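Local atomic coordinates of SA2223 protein (Staphylococcus aureus, PDB entry 5KAW), a protein that binds bulky aromatic cations such as rhodamine 6G and tetraphenylphosphonium and, as a GyrI-like protein, probably takes part in multidrug recognition. Residues A[136-141]-A[148-153]; A[52-57]-A[132-137]; A[17-22]-A[62-67]. All coordinates share one frame; numbering follows the deposited sequence.

Contact 1: residues A[136-141]-A[148-153]. With RHQ (rhodamine 6g), chain B; P4P (tetraphenylphosphonium), chain C; GOL (glycerol), chain I.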
# COMPACT_ATOMS: atom_id res chain seq x y z
N LEU A 136 -1.82 -4.40 0.30
CA LEU A 136 -3.14 -4.71 -0.23
C LEU A 136 -3.73 -5.87 0.57
O LEU A 136 -3.18 -6.96 0.57
CB LEU A 136 -3.08 -5.06 -1.71
CG LEU A 136 -4.44 -5.35 -2.36
CD1 LEU A 136 -5.32 -4.11 -2.32
CD2 LEU A 136 -4.26 -5.83 -3.78
N TYR A 137 -4.85 -5.59 1.24
CA TYR A 137 -5.56 -6.55 2.09
C TYR A 137 -6.84 -7.01 1.42
O TYR A 137 -7.86 -6.32 1.47
CB TYR A 137 -5.88 -5.93 3.46
CG TYR A 137 -4.65 -5.49 4.22
CD1 TYR A 137 -3.96 -6.38 5.03
CD2 TYR A 137 -4.17 -4.19 4.12
CE1 TYR A 137 -2.83 -5.99 5.72
CE2 TYR A 137 -3.04 -3.78 4.81
CZ TYR A 137 -2.37 -4.70 5.61
OH TYR A 137 -1.24 -4.34 6.31
N GLN A 138 -6.80 -8.19 0.80
CA GLN A 138 -7.97 -8.72 0.12
C GLN A 138 -8.86 -9.43 1.14
O GLN A 138 -8.53 -9.49 2.33
CB GLN A 138 -7.53 -9.66 -1.02
CG GLN A 138 -6.47 -9.01 -1.95
CD GLN A 138 -5.94 -9.94 -3.03
OE1 GLN A 138 -4.81 -10.45 -2.94
NE2 GLN A 138 -6.73 -10.15 -4.08
N ASP A 139 -10.01 -9.94 0.70
CA ASP A 139 -10.93 -10.63 1.59
C ASP A 139 -10.26 -11.83 2.26
O ASP A 139 -9.47 -12.55 1.63
CB ASP A 139 -12.17 -11.11 0.84
CG ASP A 139 -13.13 -9.99 0.52
OD1 ASP A 139 -13.08 -8.94 1.19
OD2 ASP A 139 -13.95 -10.18 -0.41
N GLY A 140 -10.60 -12.04 3.53
CA GLY A 140 -10.13 -13.20 4.25
C GLY A 140 -10.00 -12.91 5.73
O GLY A 140 -10.26 -11.79 6.17
N ASP A 141 -9.59 -13.92 6.48
CA ASP A 141 -9.38 -13.79 7.91
C ASP A 141 -7.95 -13.35 8.19
O ASP A 141 -7.02 -14.14 8.08
CB ASP A 141 -9.70 -15.13 8.59
CG ASP A 141 -9.39 -15.13 10.07
OD1 ASP A 141 -9.15 -14.06 10.65
OD2 ASP A 141 -9.39 -16.23 10.66
N ILE A 148 -2.86 -13.89 3.27
CA ILE A 148 -1.84 -13.27 2.43
C ILE A 148 -2.11 -11.79 2.23
O ILE A 148 -3.16 -11.39 1.70
CB ILE A 148 -1.76 -13.96 1.05
CG1 ILE A 148 -1.24 -15.40 1.23
CG2 ILE A 148 -0.84 -13.18 0.11
CD1 ILE A 148 -1.39 -16.27 0.01
N THR A 149 -1.15 -10.98 2.66
CA THR A 149 -1.13 -9.56 2.37
C THR A 149 -0.18 -9.36 1.20
O THR A 149 0.91 -9.94 1.19
CB THR A 149 -0.64 -8.74 3.57
OG1 THR A 149 -1.41 -9.08 4.74
CG2 THR A 149 -0.76 -7.24 3.29
N GLU A 150 -0.57 -8.56 0.20
CA GLU A 150 0.35 -8.20 -0.87
C GLU A 150 1.04 -6.86 -0.57
O GLU A 150 0.45 -5.95 -0.01
CB GLU A 150 -0.37 -8.15 -2.21
CG GLU A 150 -0.90 -9.50 -2.62
CD GLU A 150 -1.50 -9.52 -4.00
OE1 GLU A 150 -1.71 -8.43 -4.59
OE2 GLU A 150 -1.79 -10.62 -4.51
N ILE A 151 2.32 -6.79 -0.94
CA ILE A 151 3.12 -5.57 -0.80
C ILE A 151 3.55 -5.17 -2.20
O ILE A 151 4.25 -5.92 -2.88
CB ILE A 151 4.35 -5.78 0.10
CG1 ILE A 151 3.91 -6.16 1.52
CG2 ILE A 151 5.21 -4.52 0.13
CD1 ILE A 151 5.02 -6.67 2.41
N TRP A 152 3.12 -3.98 -2.61
CA TRP A 152 3.31 -3.48 -3.97
C TRP A 152 4.35 -2.36 -3.98
O TRP A 152 4.11 -1.29 -3.41
CB TRP A 152 1.99 -2.96 -4.55
CG TRP A 152 0.99 -4.02 -4.87
CD1 TRP A 152 0.39 -4.89 -3.99
CD2 TRP A 152 0.43 -4.30 -6.16
NE1 TRP A 152 -0.49 -5.70 -4.66
CE2 TRP A 152 -0.49 -5.36 -5.99
CE3 TRP A 152 0.61 -3.77 -7.44
CZ2 TRP A 152 -1.21 -5.90 -7.06
CZ3 TRP A 152 -0.11 -4.30 -8.50
CH2 TRP A 152 -1.01 -5.36 -8.30
N MET A 153 5.48 -2.64 -4.62
CA MET A 153 6.62 -1.73 -4.70
C MET A 153 6.82 -1.24 -6.13
O MET A 153 7.12 -2.03 -7.02
CB MET A 153 7.90 -2.43 -4.23
CG MET A 153 7.89 -2.89 -2.76
SD MET A 153 7.72 -1.59 -1.50
CE MET A 153 8.73 -0.33 -2.20
C1 RHQ B . -4.55 -3.98 9.42
C2 RHQ B . -4.82 -4.06 10.77
C3 RHQ B . -6.12 -4.58 11.19
C4 RHQ B . -7.04 -4.98 10.24
C5 RHQ B . -6.76 -4.91 8.85
C6 RHQ B . -5.51 -4.40 8.44
O1 RHQ B . -3.29 -3.48 8.99
C7 RHQ B . -2.33 -3.07 9.92
C8 RHQ B . -2.59 -3.13 11.28
C9 RHQ B . -3.85 -3.63 11.73
C10 RHQ B . -1.07 -2.57 9.44
C11 RHQ B . -0.12 -2.16 10.31
C12 RHQ B . -0.38 -2.23 11.71
C13 RHQ B . -1.60 -2.71 12.18
N1 RHQ B . 1.14 -1.65 9.89
C14 RHQ B . -4.21 -3.42 13.03
C15 RHQ B . -4.31 -2.10 13.57
C16 RHQ B . -4.68 -1.92 14.89
C17 RHQ B . -4.96 -3.04 15.71
C18 RHQ B . -4.87 -4.34 15.19
C19 RHQ B . -4.49 -4.52 13.84
C20 RHQ B . 0.61 -1.80 12.80
C21 RHQ B . -8.18 -5.43 11.10
C22 RHQ B . 1.59 -1.85 8.54
C23 RHQ B . 1.89 -3.35 8.26
N2 RHQ B . -7.66 -5.30 8.00
C24 RHQ B . -7.41 -5.37 6.61
C25 RHQ B . -8.68 -5.89 5.88
C26 RHQ B . -4.47 -6.02 13.49
O27 RHQ B . -3.65 -6.43 12.61
O2 RHQ B . -5.40 -6.91 14.13
C28 RHQ B . -5.34 -8.27 13.72
C29 RHQ B . -5.99 -8.42 12.33
P P4P C . 12.20 2.73 0.10
C1A P4P C . 13.77 1.85 -0.19
C2A P4P C . 14.57 2.18 -1.28
C3A P4P C . 15.76 1.51 -1.49
C4A P4P C . 16.17 0.51 -0.61
C5A P4P C . 15.38 0.18 0.48
C6A P4P C . 14.18 0.85 0.69
C1C P4P C . 12.58 4.46 0.54
C6C P4P C . 13.88 4.94 0.39
C5C P4P C . 14.20 6.25 0.71
C4C P4P C . 13.23 7.11 1.19
C3C P4P C . 11.94 6.64 1.34
C2C P4P C . 11.61 5.33 1.03
C1D P4P C . 11.21 2.63 -1.43
C6D P4P C . 10.24 3.58 -1.70
C5D P4P C . 9.48 3.50 -2.86
C4D P4P C . 9.70 2.47 -3.76
C3D P4P C . 10.67 1.52 -3.49
C2D P4P C . 11.42 1.60 -2.33
C6B P4P C . 10.74 0.56 1.19
C5B P4P C . 10.09 -0.09 2.22
C4B P4P C . 10.01 0.49 3.47
C3B P4P C . 10.59 1.73 3.69
C2B P4P C . 11.25 2.39 2.66
C1B P4P C . 11.32 1.81 1.40
C1 GOL I . -6.18 -13.30 1.49
O1 GOL I . -6.15 -12.59 0.27
C2 GOL I . -6.14 -14.79 1.21
O2 GOL I . -5.29 -15.41 2.15
C3 GOL I . -7.54 -15.38 1.28
O3 GOL I . -8.04 -15.32 2.60
O HOH W 1 -4.20 -9.49 0.33
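Leu136 pairs with Glu150 across the antiparallel hairpin of strands 133-137 and 148-155. Leu136 N donates to Glu150 O at 2.8 Å, and Glu150 N returns a bond of 3.1 Å to Leu136 O, in that carbonyl's plane. The two side chains lie side by side on one face of the sheet; with chi1 near trans (-178°), Leu136 swings CD2 alongside Glu150 and to 3.9 Å from Trp152 NE1. Trp152 NE1 donates to Glu150 OE1 at 3.0 Å, a bent bond from the anti side, tilted out of the carboxylate plane. Tyr137 lies on the other face, its ring sandwiched: Thr149 CG2 makes a CH-pi contact 3.9 Å from the Tyr137 centroid, while RHQ C6 of rhodamine 6G sits over the opposite face. Tyr137 OH donates to Glu135 OE1. Gln138 N donates to water 1 at 2.9 Å; the water also hydrogen-bonds to Leu136 O and Ile148 O, bridging the segments. Gln138 OE1 comes 3.4 Å from Glu150 OE2, two acceptors and therefore no hydrogen bond, their planes 59° apart. A glycerol, probably from the crystallisation liquor, accepts at O2 from Ile148 N. Strand 148-155 continues the sheet to strand 87-102 through backbone bonds such as Thr149 with Ala101; Val109 of helix 107-119 packs on Tyr137 and Thr149, and Trp152 stacks on Phe134 and meets Tyr96 edge-to-face.

Contact 2: residues A[52-57]-A[132-137]. With RHQ (rhodamine 6g), chain B; P4P (tetraphenylphosphonium), chain C.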
# COMPACT_ATOMS: atom_id res chain seq x y z
N GLY A 52 -13.36 -2.69 -7.18
CA GLY A 52 -12.65 -3.91 -7.55
C GLY A 52 -11.50 -3.73 -8.53
O GLY A 52 -10.96 -4.74 -8.98
N ASP A 53 -11.12 -2.50 -8.86
CA ASP A 53 -9.94 -2.28 -9.70
C ASP A 53 -8.75 -2.96 -9.03
O ASP A 53 -7.91 -3.56 -9.69
CB ASP A 53 -9.65 -0.79 -9.91
CG ASP A 53 -10.59 -0.13 -10.90
OD1 ASP A 53 -11.31 -0.86 -11.61
OD2 ASP A 53 -10.60 1.12 -10.98
N LEU A 54 -8.68 -2.81 -7.71
CA LEU A 54 -7.83 -3.64 -6.87
C LEU A 54 -8.74 -4.31 -5.85
O LEU A 54 -9.54 -3.64 -5.20
CB LEU A 54 -6.75 -2.82 -6.18
CG LEU A 54 -5.61 -2.29 -7.07
CD1 LEU A 54 -4.73 -1.34 -6.30
CD2 LEU A 54 -4.78 -3.44 -7.64
N ALA A 55 -8.60 -5.63 -5.70
CA ALA A 55 -9.56 -6.42 -4.92
C ALA A 55 -9.23 -6.48 -3.43
O ALA A 55 -9.02 -7.56 -2.88
CB ALA A 55 -9.64 -7.83 -5.48
N GLY A 56 -9.23 -5.33 -2.76
CA GLY A 56 -9.04 -5.28 -1.33
C GLY A 56 -8.93 -3.85 -0.82
O GLY A 56 -9.21 -2.91 -1.56
N ILE A 57 -8.53 -3.71 0.43
CA ILE A 57 -8.27 -2.39 1.01
C ILE A 57 -6.77 -2.09 0.94
O ILE A 57 -5.94 -2.97 1.20
CB ILE A 57 -8.74 -2.31 2.47
CG1 ILE A 57 -10.21 -2.70 2.56
CG2 ILE A 57 -8.53 -0.90 3.01
CD1 ILE A 57 -10.72 -2.79 3.97
N PRO A 132 4.10 6.25 -4.39
CA PRO A 132 3.57 5.47 -3.27
C PRO A 132 3.85 3.97 -3.40
O PRO A 132 3.84 3.44 -4.51
CB PRO A 132 2.06 5.73 -3.33
CG PRO A 132 1.91 7.00 -4.12
CD PRO A 132 3.04 6.99 -5.10
N PHE A 133 4.10 3.30 -2.27
CA PHE A 133 4.06 1.84 -2.25
C PHE A 133 2.92 1.47 -1.31
O PHE A 133 2.46 2.33 -0.54
CB PHE A 133 5.41 1.21 -1.83
CG PHE A 133 5.86 1.54 -0.42
CD1 PHE A 133 5.41 0.80 0.66
CD2 PHE A 133 6.79 2.54 -0.20
CE1 PHE A 133 5.84 1.09 1.94
CE2 PHE A 133 7.23 2.83 1.10
CZ PHE A 133 6.76 2.10 2.16
N PHE A 134 2.43 0.24 -1.37
CA PHE A 134 1.28 -0.10 -0.55
C PHE A 134 1.10 -1.57 -0.18
O PHE A 134 1.59 -2.49 -0.85
CB PHE A 134 -0.02 0.42 -1.22
CG PHE A 134 -0.32 -0.19 -2.58
CD1 PHE A 134 -1.07 -1.35 -2.69
CD2 PHE A 134 0.07 0.45 -3.75
CE1 PHE A 134 -1.38 -1.89 -3.93
CE2 PHE A 134 -0.23 -0.09 -4.99
CZ PHE A 134 -0.95 -1.26 -5.08
N GLU A 135 0.38 -1.73 0.92
CA GLU A 135 -0.14 -3.02 1.36
C GLU A 135 -1.51 -3.19 0.75
O GLU A 135 -2.30 -2.24 0.68
CB GLU A 135 -0.21 -3.09 2.89
CG GLU A 135 1.09 -2.77 3.61
CD GLU A 135 0.89 -1.87 4.83
OE1 GLU A 135 -0.08 -2.07 5.58
OE2 GLU A 135 1.72 -0.96 5.04
N LEU A 136 -1.82 -4.40 0.30
CA LEU A 136 -3.14 -4.71 -0.23
C LEU A 136 -3.73 -5.87 0.57
O LEU A 136 -3.18 -6.96 0.57
CB LEU A 136 -3.08 -5.06 -1.71
CG LEU A 136 -4.44 -5.35 -2.36
CD1 LEU A 136 -5.32 -4.11 -2.32
CD2 LEU A 136 -4.26 -5.83 -3.78
N TYR A 137 -4.85 -5.59 1.24
CA TYR A 137 -5.56 -6.55 2.09
C TYR A 137 -6.84 -7.01 1.42
O TYR A 137 -7.86 -6.32 1.47
CB TYR A 137 -5.88 -5.93 3.46
CG TYR A 137 -4.65 -5.49 4.22
CD1 TYR A 137 -3.96 -6.38 5.03
CD2 TYR A 137 -4.17 -4.19 4.12
CE1 TYR A 137 -2.83 -5.99 5.72
CE2 TYR A 137 -3.04 -3.78 4.81
CZ TYR A 137 -2.37 -4.70 5.61
OH TYR A 137 -1.24 -4.34 6.31
C1 RHQ B . -4.55 -3.98 9.42
C2 RHQ B . -4.82 -4.06 10.77
C3 RHQ B . -6.12 -4.58 11.19
C4 RHQ B . -7.04 -4.98 10.24
C5 RHQ B . -6.76 -4.91 8.85
C6 RHQ B . -5.51 -4.40 8.44
O1 RHQ B . -3.29 -3.48 8.99
C7 RHQ B . -2.33 -3.07 9.92
C8 RHQ B . -2.59 -3.13 11.28
C9 RHQ B . -3.85 -3.63 11.73
C10 RHQ B . -1.07 -2.57 9.44
C11 RHQ B . -0.12 -2.16 10.31
C12 RHQ B . -0.38 -2.23 11.71
C13 RHQ B . -1.60 -2.71 12.18
N1 RHQ B . 1.14 -1.65 9.89
C14 RHQ B . -4.21 -3.42 13.03
C15 RHQ B . -4.31 -2.10 13.57
C16 RHQ B . -4.68 -1.92 14.89
C17 RHQ B . -4.96 -3.04 15.71
C18 RHQ B . -4.87 -4.34 15.19
C19 RHQ B . -4.49 -4.52 13.84
C20 RHQ B . 0.61 -1.80 12.80
C21 RHQ B . -8.18 -5.43 11.10
C22 RHQ B . 1.59 -1.85 8.54
C23 RHQ B . 1.89 -3.35 8.26
N2 RHQ B . -7.66 -5.30 8.00
C24 RHQ B . -7.41 -5.37 6.61
C25 RHQ B . -8.68 -5.89 5.88
C26 RHQ B . -4.47 -6.02 13.49
O27 RHQ B . -3.65 -6.43 12.61
O2 RHQ B . -5.40 -6.91 14.13
C28 RHQ B . -5.34 -8.27 13.72
C29 RHQ B . -5.99 -8.42 12.33
P P4P C . 12.20 2.73 0.10
C1A P4P C . 13.77 1.85 -0.19
C2A P4P C . 14.57 2.18 -1.28
C3A P4P C . 15.76 1.51 -1.49
C4A P4P C . 16.17 0.51 -0.61
C5A P4P C . 15.38 0.18 0.48
C6A P4P C . 14.18 0.85 0.69
C1C P4P C . 12.58 4.46 0.54
C6C P4P C . 13.88 4.94 0.39
C5C P4P C . 14.20 6.25 0.71
C4C P4P C . 13.23 7.11 1.19
C3C P4P C . 11.94 6.64 1.34
C2C P4P C . 11.61 5.33 1.03
C1D P4P C . 11.21 2.63 -1.43
C6D P4P C . 10.24 3.58 -1.70
C5D P4P C . 9.48 3.50 -2.86
C4D P4P C . 9.70 2.47 -3.76
C3D P4P C . 10.67 1.52 -3.49
C2D P4P C . 11.42 1.60 -2.33
C6B P4P C . 10.74 0.56 1.19
C5B P4P C . 10.09 -0.09 2.22
C4B P4P C . 10.01 0.49 3.47
C3B P4P C . 10.59 1.73 3.69
C2B P4P C . 11.25 2.39 2.66
C1B P4P C . 11.32 1.81 1.40
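Leu54 reaches from the loop before strand 57-63 toward strand 133-137. Leu54 CB lies 4.3 Å from Leu136 CD1; CG, anti to the carbonyl carbon (chi1 -71°), carries the branch onward, and Leu54 CD1 ends 4.0 Å from Phe134 CZ, with CE1 of that ring almost as near. The two side chains come from opposite directions and meet obliquely at the ring. Ala55 centres an inverse gamma turn just before the chain joins the antiparallel barrel, where Ile57 and Tyr137 form a hydrogen-bonded pair. Tyr137 N donates to Ile57 O at 2.8 Å, nearly straight at 174°. The return bond, Ile57 N to Tyr137 O (2.9 Å), is less regular, its donor standing well above the carbonyl plane. Gly56 CA passes 3.2 Å from Tyr137 O, close against the backbone. On the rhodamine side of the sheet, Glu135 OE1 takes the Tyr137 OH bond at 2.7 Å and a second from Tyr71 OH; these would help fix the carboxylate, which lies beside the ethylamino arm of the cationic dye (Glu135 OE1 to RHQ C22, 3.4 Å) and may favour its charge. Nearer the start of the strand, Phe133 CZ approaches P4P C4B, a phenyl carbon of tetraphenylphosphonium.

Contact 3: residues A[17-22]-A[62-67]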
# COMPACT_ATOMS: atom_id res chain seq x y z
N LYS A 17 -6.16 9.99 4.34
CA LYS A 17 -4.72 10.12 4.47
C LYS A 17 -4.40 10.86 5.76
O LYS A 17 -4.96 11.92 6.00
CB LYS A 17 -4.12 10.87 3.29
CG LYS A 17 -2.60 10.97 3.33
CD LYS A 17 -2.03 11.87 2.25
CE LYS A 17 -2.11 13.32 2.66
NZ LYS A 17 -1.27 14.16 1.77
N GLU A 18 -3.53 10.29 6.58
CA GLU A 18 -2.99 11.00 7.73
C GLU A 18 -1.50 11.17 7.49
O GLU A 18 -0.90 10.43 6.70
CB GLU A 18 -3.28 10.27 9.04
CG GLU A 18 -4.75 10.36 9.45
CD GLU A 18 -4.99 9.92 10.88
OE1 GLU A 18 -4.07 9.32 11.48
OE2 GLU A 18 -6.10 10.18 11.42
N THR A 19 -0.93 12.17 8.14
CA THR A 19 0.46 12.54 7.90
C THR A 19 1.22 12.50 9.21
O THR A 19 0.77 13.03 10.23
CB THR A 19 0.55 13.93 7.26
OG1 THR A 19 -0.19 13.93 6.03
CG2 THR A 19 1.99 14.30 6.96
N TYR A 20 2.38 11.85 9.19
CA TYR A 20 3.19 11.66 10.39
C TYR A 20 4.57 12.25 10.17
O TYR A 20 5.11 12.22 9.05
CB TYR A 20 3.27 10.18 10.75
CG TYR A 20 1.92 9.51 10.76
CD1 TYR A 20 1.03 9.72 11.81
CD2 TYR A 20 1.52 8.68 9.72
CE1 TYR A 20 -0.21 9.12 11.82
CE2 TYR A 20 0.28 8.07 9.73
CZ TYR A 20 -0.58 8.30 10.78
OH TYR A 20 -1.81 7.70 10.78
N GLU A 21 5.13 12.81 11.24
CA GLU A 21 6.40 13.53 11.18
C GLU A 21 7.55 12.64 10.72
O GLU A 21 8.34 13.02 9.86
CB GLU A 21 6.73 14.11 12.56
CG GLU A 21 5.89 15.32 12.95
CD GLU A 21 6.37 16.60 12.30
OE1 GLU A 21 7.26 16.53 11.44
OE2 GLU A 21 5.85 17.69 12.67
N ASN A 22 7.61 11.44 11.30
CA ASN A 22 8.80 10.60 11.21
C ASN A 22 8.76 9.59 10.07
O ASN A 22 9.64 9.57 9.21
CB ASN A 22 9.01 9.88 12.54
CG ASN A 22 7.78 9.10 12.99
OD1 ASN A 22 7.64 7.92 12.70
ND2 ASN A 22 6.88 9.78 13.70
N ILE A 62 2.76 7.21 1.44
CA ILE A 62 2.95 8.30 0.49
C ILE A 62 4.06 9.22 0.99
O ILE A 62 3.95 9.77 2.10
CB ILE A 62 1.64 9.12 0.32
CG1 ILE A 62 0.51 8.20 -0.17
CG2 ILE A 62 1.86 10.28 -0.63
CD1 ILE A 62 -0.86 8.82 -0.16
N PRO A 63 5.13 9.40 0.19
CA PRO A 63 6.19 10.33 0.59
C PRO A 63 5.75 11.78 0.44
O PRO A 63 5.14 12.12 -0.57
CB PRO A 63 7.34 10.01 -0.37
CG PRO A 63 6.68 9.45 -1.57
CD PRO A 63 5.44 8.75 -1.10
N GLU A 64 6.04 12.62 1.43
CA GLU A 64 5.73 14.05 1.33
C GLU A 64 7.00 14.80 0.97
O GLU A 64 8.10 14.39 1.35
CB GLU A 64 5.12 14.57 2.64
CG GLU A 64 3.82 13.87 3.04
CD GLU A 64 2.65 14.18 2.12
OE1 GLU A 64 2.77 15.08 1.27
OE2 GLU A 64 1.60 13.51 2.26
N LEU A 65 6.86 15.89 0.22
CA LEU A 65 8.03 16.62 -0.25
C LEU A 65 8.80 17.29 0.89
O LEU A 65 9.95 17.65 0.71
CB LEU A 65 7.61 17.68 -1.28
CG LEU A 65 6.93 17.14 -2.54
CD1 LEU A 65 6.55 18.27 -3.46
CD2 LEU A 65 7.82 16.15 -3.27
N ASP A 66 8.16 17.47 2.05
CA ASP A 66 8.83 18.10 3.19
C ASP A 66 9.54 17.07 4.07
O ASP A 66 10.09 17.43 5.11
CB ASP A 66 7.84 18.89 4.04
CG ASP A 66 6.79 18.01 4.68
OD1 ASP A 66 6.62 16.85 4.25
OD2 ASP A 66 6.13 18.49 5.63
N GLY A 67 9.52 15.81 3.65
CA GLY A 67 10.19 14.76 4.39
C GLY A 67 9.27 13.99 5.31
O GLY A 67 9.65 12.96 5.86
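Glu64 OE2 is gripped twice: Lys17 NZ meets it at 3.0 Å in a salt bridge, and Ser70 OG of strand 69-76 hydrogen-bonds to it as well. The contact spans the middle strand of an antiparallel three-strand run in the barrel, since strand 69-76 lies between strands 4-20 and 57-63; even the nearest CA atoms of the two segments, Glu21 CA and Gly67 CA, are therefore 7.9 Å apart, and long side chains must close the gap. The lysine and glutamate approach from opposite directions. Lys17 leaves the backbone extended and bends at chi3 (82°), bringing its ammonium to the syn side of the carboxylate, 21° out of its plane. Glu64 folds at chi2 (-69°) to present that oxygen. Ser70 OG also bonds to Thr19 OG1, so the serine links the side chains of strand 4-20 and of the residue following strand 57-63. Just past Glu64 the chain reverses in a type I beta turn, closed by Gly67 N to Glu64 O at 3.1 Å, which leads into strand 69-76. The aliphatic part of the lysine also packs: its chain crosses that of Ile62 at about a right angle, with Lys17 CD 4.1 Å from Ile62 CD1.

In the fold
Contacts 1 and 2 are buried and adjoin, their centres about 7 Å apart; they share Leu136 and Tyr137, so strand 133-137 is flanked by strand 148-155 in one and by the start of strand 57-63 in the other. Both combine backbone pairing with apolar packing and reach the rhodamine; contact 2 also meets tetraphenylphosphonium through Phe133. Contact 3 lies at the surface, its centre about 23 Å from that of contact 1, on the opposite side of the chain's centre. Across the intervening strand 69-76 it relies on a salt bridge instead of direct strand pairing. Contacts 2 and 3 lie at the two ends of strand 57-63 and touch where Pro132 CB of contact 2 packs 4.3 Å from Ile62 CG1 of contact 3.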